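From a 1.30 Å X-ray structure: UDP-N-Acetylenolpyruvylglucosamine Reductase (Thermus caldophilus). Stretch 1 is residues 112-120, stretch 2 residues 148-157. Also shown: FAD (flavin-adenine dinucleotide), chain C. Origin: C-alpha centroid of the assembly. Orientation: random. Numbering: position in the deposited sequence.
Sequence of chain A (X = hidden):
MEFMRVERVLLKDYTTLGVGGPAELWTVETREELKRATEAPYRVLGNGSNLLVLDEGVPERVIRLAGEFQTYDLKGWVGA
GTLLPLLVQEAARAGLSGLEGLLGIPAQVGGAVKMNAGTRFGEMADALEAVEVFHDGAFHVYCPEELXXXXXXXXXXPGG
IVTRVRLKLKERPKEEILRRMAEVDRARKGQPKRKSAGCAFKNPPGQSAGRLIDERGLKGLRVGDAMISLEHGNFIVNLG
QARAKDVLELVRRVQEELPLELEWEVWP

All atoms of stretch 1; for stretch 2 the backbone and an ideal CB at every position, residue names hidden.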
ATOM      1  N   ALA A 112      -2.247  -3.517  -2.550  1.00  7.04           N
ATOM      2  CA  ALA A 112      -2.244  -4.644  -1.623  1.00  7.02           C
ATOM      3  C   ALA A 112      -1.795  -5.927  -2.328  1.00  7.31           C
ATOM      4  O   ALA A 112      -1.120  -6.759  -1.726  1.00  7.48           O
ATOM      5  CB  ALA A 112      -3.620  -4.836  -1.013  1.00  7.46           C
ATOM      6  N   VAL A 113      -2.181  -6.099  -3.589  1.00  7.31           N
ATOM      7  CA  VAL A 113      -1.700  -7.234  -4.382  1.00  8.13           C
ATOM      8  C   VAL A 113      -0.201  -7.087  -4.673  1.00  8.25           C
ATOM      9  O   VAL A 113       0.579  -8.017  -4.431  1.00  8.58           O
ATOM     10  CB  VAL A 113      -2.498  -7.380  -5.700  1.00  8.29           C
ATOM     11  CG1 VAL A 113      -1.846  -8.421  -6.615  1.00  9.19           C
ATOM     12  CG2 VAL A 113      -3.952  -7.733  -5.422  1.00  9.06           C
ATOM     13  N   LYS A 114       0.214  -5.924  -5.169  1.00  8.08           N
ATOM     14  CA  LYS A 114       1.623  -5.718  -5.508  1.00  8.62           C
ATOM     15  C   LYS A 114       2.527  -5.996  -4.304  1.00  8.39           C
ATOM     16  O   LYS A 114       3.580  -6.630  -4.445  1.00  8.62           O
ATOM     17  CB  LYS A 114       1.862  -4.299  -6.030  1.00  9.53           C
ATOM     18  CG  LYS A 114       3.327  -3.988  -6.349  1.00 12.02           C
ATOM     19  CD  LYS A 114       3.745  -4.546  -7.683  1.00 14.57           C
ATOM     20  CE  LYS A 114       5.163  -4.153  -8.042  1.00 14.79           C
ATOM     21  NZ  LYS A 114       5.540  -4.837  -9.324  1.00 15.13           N
ATOM     22  N   MET A 115       2.105  -5.543  -3.125  1.00  8.48           N
ATOM     23  CA  MET A 115       2.920  -5.650  -1.919  1.00  9.02           C
ATOM     24  C   MET A 115       2.491  -6.781  -1.004  1.00  9.18           C
ATOM     25  O   MET A 115       2.888  -6.807   0.163  1.00 10.42           O
ATOM     26  CB  MET A 115       2.892  -4.320  -1.152  1.00  9.79           C
ATOM     27  CG  MET A 115       3.434  -3.131  -1.947  1.00 11.08           C
ATOM     28  SD  MET A 115       5.057  -3.425  -2.706  1.00 14.47           S
ATOM     29  CE  MET A 115       6.072  -3.757  -1.264  1.00 14.73           C
ATOM     30  N   ASN A 116       1.673  -7.697  -1.532  1.00  8.34           N
ATOM     31  CA  ASN A 116       1.076  -8.797  -0.755  1.00  9.15           C
ATOM     32  C   ASN A 116       0.829  -8.394   0.689  1.00  9.28           C
ATOM     33  O   ASN A 116       1.334  -9.010   1.625  1.00  9.98           O
ATOM     34  CB  ASN A 116       1.911 -10.083  -0.838  1.00  9.41           C
ATOM     35  CG  ASN A 116       1.129 -11.301  -0.396  1.00 10.10           C
ATOM     36  OD1 ASN A 116      -0.105 -11.257  -0.300  1.00  9.71           O
ATOM     37  ND2 ASN A 116       1.833 -12.401  -0.129  1.00 10.31           N
ATOM     38  N   ALA A 117       0.031  -7.348   0.866  1.00  9.23           N
ATOM     39  CA  ALA A 117      -0.109  -6.737   2.186  1.00  9.67           C
ATOM     40  C   ALA A 117      -0.704  -7.725   3.175  1.00  9.75           C
ATOM     41  O   ALA A 117      -1.595  -8.505   2.830  1.00 10.27           O
ATOM     42  CB  ALA A 117      -0.945  -5.479   2.107  1.00 10.36           C
ATOM     43  N   GLY A 118      -0.218  -7.683   4.410  1.00 10.23           N
ATOM     44  CA  GLY A 118      -0.713  -8.607   5.411  1.00 11.45           C
ATOM     45  C   GLY A 118      -0.302  -8.320   6.831  1.00 11.93           C
ATOM     46  O   GLY A 118       0.430  -7.364   7.115  1.00 11.58           O
ATOM     47  N   THR A 119      -0.825  -9.151   7.723  1.00 12.96           N
ATOM     48  CA  THR A 119      -0.568  -9.085   9.157  1.00 13.52           C
ATOM     49  C   THR A 119      -0.298 -10.514   9.629  1.00 14.93           C
ATOM     50  O   THR A 119      -0.276 -11.440   8.815  1.00 15.30           O
ATOM     51  CB  THR A 119      -1.792  -8.524   9.903  1.00 13.43           C
ATOM     52  OG1 THR A 119      -2.885  -9.444   9.775  1.00 11.95           O
ATOM     53  CG2 THR A 119      -2.198  -7.152   9.363  1.00 13.58           C
ATOM     54  N   ARG A 120      -0.126 -10.701  10.933  1.00 15.83           N
ATOM     55  CA  ARG A 120       0.052 -12.047  11.492  1.00 16.95           C
ATOM     56  C   ARG A 120      -1.187 -12.921  11.273  1.00 16.67           C
ATOM     57  O   ARG A 120      -1.136 -14.140  11.450  1.00 17.34           O
ATOM     58  CB  ARG A 120       0.391 -11.984  12.990  1.00 17.48           C
ATOM     59  CG  ARG A 120      -0.744 -11.524  13.908  1.00 18.56           C
ATOM     60  CD  ARG A 120      -0.462 -11.846  15.379  1.00 18.81           C
ATOM     61  NE  ARG A 120       0.583 -10.979  15.919  1.00 22.01           N
ATOM     62  CZ  ARG A 120       0.387 -10.006  16.805  1.00 22.05           C
ATOM     63  NH1 ARG A 120      -0.823  -9.769  17.300  1.00 22.07           N
ATOM     64  NH2 ARG A 120       1.416  -9.277  17.213  1.00 23.57           N
ATOM     65  N   UNK A 148       3.947 -15.128  -8.043  1.00 10.04           N
ATOM     66  CA  UNK A 148       5.183 -15.111  -7.275  1.00 11.00           C
ATOM     67  C   UNK A 148       5.076 -14.426  -5.928  1.00 10.99           C
ATOM     68  O   UNK A 148       5.971 -13.667  -5.541  1.00 11.70           O
ATOM     69  CB  UNK A 148       6.279 -14.427  -8.094  1.00 11.00           C
ATOM     70  N   UNK A 149       4.000 -14.709  -5.203  1.00 11.45           N
ATOM     71  CA  UNK A 149       3.814 -14.100  -3.895  1.00 11.86           C
ATOM     72  C   UNK A 149       4.824 -14.610  -2.880  1.00 12.48           C
ATOM     73  O   UNK A 149       5.172 -15.794  -2.866  1.00 13.18           O
ATOM     74  CB  UNK A 149       2.393 -14.362  -3.391  1.00 11.86           C
ATOM     75  N   UNK A 150       5.298 -13.692  -2.048  1.00 12.93           N
ATOM     76  CA  UNK A 150       6.128 -14.006  -0.893  1.00 13.18           C
ATOM     77  C   UNK A 150       5.729 -13.037   0.201  1.00 13.23           C
ATOM     78  O   UNK A 150       4.737 -12.311   0.073  1.00 12.89           O
ATOM     79  CB  UNK A 150       7.621 -13.913  -1.214  1.00 13.18           C
ATOM     80  N   UNK A 151       6.495 -13.009   1.280  1.00 13.67           N
ATOM     81  CA  UNK A 151       6.197 -12.101   2.372  1.00 14.12           C
ATOM     82  C   UNK A 151       6.304 -10.659   1.896  1.00 13.82           C
ATOM     83  O   UNK A 151       7.373 -10.207   1.498  1.00 13.04           O
ATOM     84  CB  UNK A 151       7.137 -12.350   3.553  1.00 14.12           C
ATOM     85  N   UNK A 152       5.161  -9.966   1.901  1.00 13.53           N
ATOM     86  CA  UNK A 152       5.039  -8.575   1.441  1.00 14.21           C
ATOM     87  C   UNK A 152       5.692  -8.358   0.061  1.00 14.01           C
ATOM     88  O   UNK A 152       6.299  -7.326  -0.214  1.00 14.63           O
ATOM     89  CB  UNK A 152       5.674  -7.633   2.466  1.00 14.21           C
ATOM     90  N   UNK A 153       5.535  -9.348  -0.814  1.00 13.12           N
ATOM     91  CA  UNK A 153       6.177  -9.332  -2.123  1.00 12.85           C
ATOM     92  C   UNK A 153       5.310 -10.042  -3.173  1.00 11.34           C
ATOM     93  O   UNK A 153       4.566 -10.974  -2.853  1.00 11.22           O
ATOM     94  CB  UNK A 153       7.556  -9.990  -2.042  1.00 12.85           C
ATOM     95  N   UNK A 154       5.421  -9.572  -4.417  1.00 10.76           N
ATOM     96  CA  UNK A 154       4.882 -10.253  -5.591  1.00 10.08           C
ATOM     97  C   UNK A 154       5.926 -10.227  -6.707  1.00 10.13           C
ATOM     98  O   UNK A 154       6.918  -9.507  -6.627  1.00 10.88           O
ATOM     99  CB  UNK A 154       3.576  -9.602  -6.052  1.00 10.08           C
ATOM    100  N   UNK A 155       5.667 -11.004  -7.752  1.00 10.20           N
ATOM    101  CA  UNK A 155       6.448 -10.964  -8.985  1.00 11.04           C
ATOM    102  C   UNK A 155       5.448 -10.862 -10.128  1.00 11.10           C
ATOM    103  O   UNK A 155       5.129 -11.847 -10.797  1.00 11.58           O
ATOM    104  CB  UNK A 155       7.352 -12.190  -9.132  1.00 11.04           C
ATOM    105  N   UNK A 156       4.898  -9.668 -10.314  1.00 11.03           N
ATOM    106  CA  UNK A 156       3.952  -9.455 -11.398  1.00 11.54           C
ATOM    107  C   UNK A 156       4.663  -9.485 -12.740  1.00 12.60           C
ATOM    108  O   UNK A 156       5.874  -9.239 -12.802  1.00 13.28           O
ATOM    109  CB  UNK A 156       3.215  -8.127 -11.216  1.00 11.54           C
ATOM    110  N   UNK A 157       3.925  -9.793 -13.823  1.00 12.83           N
ATOM    111  CA  UNK A 157       4.525  -9.613 -15.142  1.00 13.47           C
ATOM    112  C   UNK A 157       5.135  -8.226 -15.292  1.00 13.71           C
ATOM    113  O   UNK A 157       4.597  -7.262 -14.744  1.00 13.56           O
ATOM    114  CB  UNK A 157       3.481  -9.845 -16.236  1.00 13.47           C
TER
HETATM  115  PA  FAD C 601       1.178   2.510  -3.053  1.00  6.88           P
HETATM  116  O1A FAD C 601       1.918   2.917  -1.848  1.00  7.23           O
HETATM  117  O2A FAD C 601       0.439   3.516  -3.849  1.00  6.86           O
HETATM  118  O5B FAD C 601       2.124   1.724  -4.055  1.00  7.10           O
HETATM  119  C5B FAD C 601       2.956   0.670  -3.556  1.00  8.23           C
HETATM  120  C4B FAD C 601       3.487  -0.155  -4.707  1.00  8.05           C
HETATM  121  O4B FAD C 601       2.376  -0.808  -5.355  1.00  7.34           O
HETATM  122  C3B FAD C 601       4.202   0.660  -5.794  1.00  8.81           C
HETATM  123  O3B FAD C 601       5.217  -0.169  -6.361  1.00 10.30           O
HETATM  124  C2B FAD C 601       3.088   0.900  -6.805  1.00  8.26           C
HETATM  125  O2B FAD C 601       3.593   1.131  -8.119  1.00  8.97           O
HETATM  126  C1B FAD C 601       2.369  -0.431  -6.755  1.00  8.04           C
HETATM  127  N9A FAD C 601       0.962  -0.411  -7.207  1.00  7.32           N
HETATM  128  C8A FAD C 601      -0.042   0.313  -6.685  1.00  7.52           C
HETATM  129  N7A FAD C 601      -1.166   0.036  -7.349  1.00  7.47           N
HETATM  130  C5A FAD C 601      -0.886  -0.887  -8.276  1.00  7.00           C
HETATM  131  C6A FAD C 601      -1.618  -1.546  -9.270  1.00  6.91           C
HETATM  132  N6A FAD C 601      -2.931  -1.354  -9.453  1.00  8.04           N
HETATM  133  N1A FAD C 601      -0.976  -2.433 -10.057  1.00  8.05           N
HETATM  134  C2A FAD C 601       0.337  -2.664  -9.915  1.00  8.65           C
HETATM  135  N3A FAD C 601       1.083  -2.053  -8.998  1.00  8.09           N
HETATM  136  C4A FAD C 601       0.477  -1.164  -8.187  1.00  7.09           C
HETATM  137  N1  FAD C 601       1.448  -3.118   4.859  1.00 10.78           N
HETATM  138  C2  FAD C 601       1.267  -4.434   5.225  1.00 10.76           C
HETATM  139  O2  FAD C 601       1.648  -5.329   4.485  1.00 11.23           O
HETATM  140  N3  FAD C 601       0.678  -4.741   6.449  1.00 10.66           N
HETATM  141  C4  FAD C 601       0.236  -3.750   7.316  1.00 10.75           C
HETATM  142  O4  FAD C 601      -0.292  -4.061   8.388  1.00 11.26           O
HETATM  143  C4X FAD C 601       0.413  -2.422   6.932  1.00 10.21           C
HETATM  144  N5  FAD C 601      -0.006  -1.395   7.775  1.00 11.95           N
HETATM  145  C5X FAD C 601       0.117  -0.065   7.351  1.00 11.12           C
HETATM  146  C6  FAD C 601      -0.368   0.953   8.172  1.00 11.84           C
HETATM  147  C7  FAD C 601      -0.276   2.285   7.779  1.00 12.13           C
HETATM  148  C7M FAD C 601      -0.828   3.386   8.693  1.00 13.44           C
HETATM  149  C8  FAD C 601       0.318   2.594   6.551  1.00 11.92           C
HETATM  150  C8M FAD C 601       0.435   4.058   6.102  1.00 12.56           C
HETATM  151  C9  FAD C 601       0.810   1.577   5.736  1.00 11.32           C
HETATM  152  C9A FAD C 601       0.716   0.241   6.123  1.00 11.55           C
HETATM  153  N10 FAD C 601       1.207  -0.795   5.310  1.00 10.88           N
HETATM  154  C10 FAD C 601       1.020  -2.117   5.709  1.00 10.28           C
HETATM  155  C1' FAD C 601       1.943  -0.527   4.046  1.00  9.70           C
HETATM  156  C2' FAD C 601       1.001  -0.333   2.847  1.00  9.86           C
HETATM  157  O2' FAD C 601      -0.332  -0.012   3.290  1.00  9.75           O
HETATM  158  C3' FAD C 601       0.927  -1.574   1.957  1.00  9.30           C
HETATM  159  O3' FAD C 601       2.223  -1.857   1.411  1.00 10.00           O
HETATM  160  C4' FAD C 601      -0.108  -1.409   0.835  1.00  9.36           C
HETATM  161  O4' FAD C 601      -0.293  -2.664   0.177  1.00 10.41           O
HETATM  162  C5' FAD C 601       0.278  -0.354  -0.199  1.00  8.62           C
HETATM  163  O5' FAD C 601      -0.858  -0.172  -1.046  1.00  7.88           O
HETATM  164  P   FAD C 601      -1.109   1.248  -1.731  1.00  7.79           P
HETATM  165  O1P FAD C 601      -2.314   1.099  -2.569  1.00  7.60           O
HETATM  166  O2P FAD C 601      -1.037   2.350  -0.748  1.00  7.81           O
HETATM  167  O3P FAD C 601       0.170   1.285  -2.702  1.00  7.28           O

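Position 148 has phi/psi of 57/44, and its ideal CB finds no atom of stretch 1 within 5.5 Å. Positive phi by itself favours glycine, although Asn or Asp would also be conceivable; the residue is Gly-148.

At position 149 the CA-to-CB bond runs sideways to stretch 1, and the ideal CB lies 3.8 Å from Asn-116 ND2. Beyond it are the Asn-116 amide and the Val-113 methyls, so a long or flat side chain could reach them: Leu, Met or an aromatic. The residue is Phe-149. With chi1 at -75° (m), its ring brings CZ to 4.0 Å from Val-113 CG1 and CD1 to 3.7 Å from Asn-116 CG. Val-113 O lies at the ring edge, near its plane, 3.3 Å from Phe-149 CE1, where the positive rim of an aromatic suits a carbonyl oxygen.

Position 150 points away from stretch 1, and its phi/psi of -144/-170 leaves many residues possible. The evidence lies in its backbone: its carbonyl O accepts a hydrogen bond from Asn-116 ND2 (2.9 Å, 166°), a contact indifferent to side chain. The residue is Gly-150.

Position 151 also points away, into space that stretch 1 leaves empty, so polar or aromatic residues would serve. It is Tyr-151, and its side chain stays at least 5.7 Å from stretch 1.

Position 152 is less simple. Its phi/psi of 49/39 would suit Gly, Asn or Asp, and CA-to-CB points away overall, yet the ideal CB is 3.7 Å from Met-115 O and 4.6 Å from Asn-116 O. Carbonyl oxygens nearby favour a donor, and a long chain could fold back to reach them: Lys, Arg or Gln. The residue is Arg-152, with chi1 and chi2 both m. Its NH1 comes to 2.7 Å from Asn-116 O, while Ala-117 C and Gly-118 N lie over one guanidinium face. An ideal CB on Gly-118 would fall 2.9 Å from Arg-152 NH2, a clash that glycine avoids. On the backbone, Arg-152 CA makes a CA-H...O contact with Met-115 O at 3.1 Å.

Position 153 points away, with no stretch 1 atom within 5.5 Å of its ideal CB; a polar chain is reasonable, and it is Lys-153.

Position 154 points toward stretch 1, its ideal CB 3.4 Å from Lys-114 O and 3.8 Å from Val-113 O. Such close acceptors call for a compact donor, Ser, Thr or perhaps Cys. Ser-154 (chi1 p) donates from OG to Lys-114 O at 2.7 Å. A water links Ser-154 OG (2.8 Å from the water O) to Lys-114 NZ (2.7 Å from it).

Position 155 points away and is unconstrained by stretch 1; it is His-155.

Position 156 points toward the Lys-114 side chain, with its ideal CB 4.5 Å from NZ. An acid could answer the charge, whereas an aliphatic chain could pack on the methylenes. Leu-156 does the latter, CD1 lying 3.6 Å from Lys-114 CD.

Position 157 is out of reach; its phi of -50° permits proline, and it is Pro-157.

Stretch 2, residues 148-157: GFGYRKSHLP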
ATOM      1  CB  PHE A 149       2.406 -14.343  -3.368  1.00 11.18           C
ATOM      2  CG  PHE A 149       1.357 -13.509  -4.037  1.00 10.19           C
ATOM      3  CD1 PHE A 149       1.405 -12.115  -3.983  1.00 10.58           C
ATOM      4  CD2 PHE A 149       0.304 -14.117  -4.707  1.00 10.20           C
ATOM      5  CE1 PHE A 149       0.420 -11.345  -4.590  1.00 10.19           C
ATOM      6  CE2 PHE A 149      -0.688 -13.345  -5.320  1.00 10.33           C
ATOM      7  CZ  PHE A 149      -0.627 -11.953  -5.259  1.00 10.50           C
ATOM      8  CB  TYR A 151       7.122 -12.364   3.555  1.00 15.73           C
ATOM      9  CG  TYR A 151       6.742 -11.582   4.780  1.00 17.53           C
ATOM     10  CD1 TYR A 151       5.720 -12.025   5.618  1.00 18.57           C
ATOM     11  CD2 TYR A 151       7.394 -10.393   5.100  1.00 17.63           C
ATOM     12  CE1 TYR A 151       5.360 -11.306   6.747  1.00 20.11           C
ATOM     13  CE2 TYR A 151       7.042  -9.666   6.235  1.00 19.25           C
ATOM     14  CZ  TYR A 151       6.023 -10.132   7.044  1.00 18.63           C
ATOM     15  OH  TYR A 151       5.675  -9.423   8.167  1.00 20.66           O
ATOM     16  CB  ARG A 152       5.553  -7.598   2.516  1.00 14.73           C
ATOM     17  CG  ARG A 152       5.014  -7.920   3.927  1.00 17.53           C
ATOM     18  CD  ARG A 152       3.498  -8.122   3.944  1.00 20.22           C
ATOM     19  NE  ARG A 152       3.065  -9.222   4.814  1.00 22.30           N
ATOM     20  CZ  ARG A 152       2.724 -10.443   4.399  1.00 20.82           C
ATOM     21  NH1 ARG A 152       2.761 -10.770   3.107  1.00 13.81           N
ATOM     22  NH2 ARG A 152       2.340 -11.348   5.292  1.00 22.64           N
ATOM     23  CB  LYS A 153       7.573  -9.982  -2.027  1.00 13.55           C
ATOM     24  CG  LYS A 153       8.361 -10.090  -3.342  1.00 15.78           C
ATOM     25  CD  LYS A 153       8.125 -11.422  -4.026  1.00 20.01           C
ATOM     26  CE  LYS A 153       9.057 -12.469  -3.486  1.00 22.48           C
ATOM     27  NZ  LYS A 153       9.066 -12.455  -1.997  1.00 25.17           N
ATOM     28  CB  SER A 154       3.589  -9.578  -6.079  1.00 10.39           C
ATOM     29  OG  SER A 154       3.839  -8.269  -6.552  1.00  9.99           O
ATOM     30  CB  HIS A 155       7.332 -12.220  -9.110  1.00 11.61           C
ATOM     31  CG  HIS A 155       8.382 -12.142 -10.176  1.00 15.12           C
ATOM     32  ND1 HIS A 155       9.269 -11.092 -10.284  1.00 17.68           N
ATOM     33  CD2 HIS A 155       8.726 -13.026 -11.143  1.00 16.55           C
ATOM     34  CE1 HIS A 155      10.091 -11.316 -11.295  1.00 17.91           C
ATOM     35  NE2 HIS A 155       9.779 -12.482 -11.835  1.00 17.68           N
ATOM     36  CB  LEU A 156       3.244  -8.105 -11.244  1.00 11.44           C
ATOM     37  CG  LEU A 156       2.416  -7.867  -9.992  1.00 10.92           C
ATOM     38  CD1 LEU A 156       1.798  -6.484 -10.059  1.00 11.94           C
ATOM     39  CD2 LEU A 156       1.343  -8.919  -9.819  1.00 12.53           C
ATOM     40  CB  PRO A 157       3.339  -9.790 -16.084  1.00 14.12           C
ATOM     41  CG  PRO A 157       2.431 -10.717 -15.352  1.00 13.99           C
ATOM     42  CD  PRO A 157       2.557 -10.340 -13.907  1.00 13.06           C
TER
HETATM   43  O   HOH W   1       5.579  -7.463  -8.543  1.00 11.09           O
HETATM   44  O   HOH W   2       6.436  -6.723  -4.503  1.00 13.14           O
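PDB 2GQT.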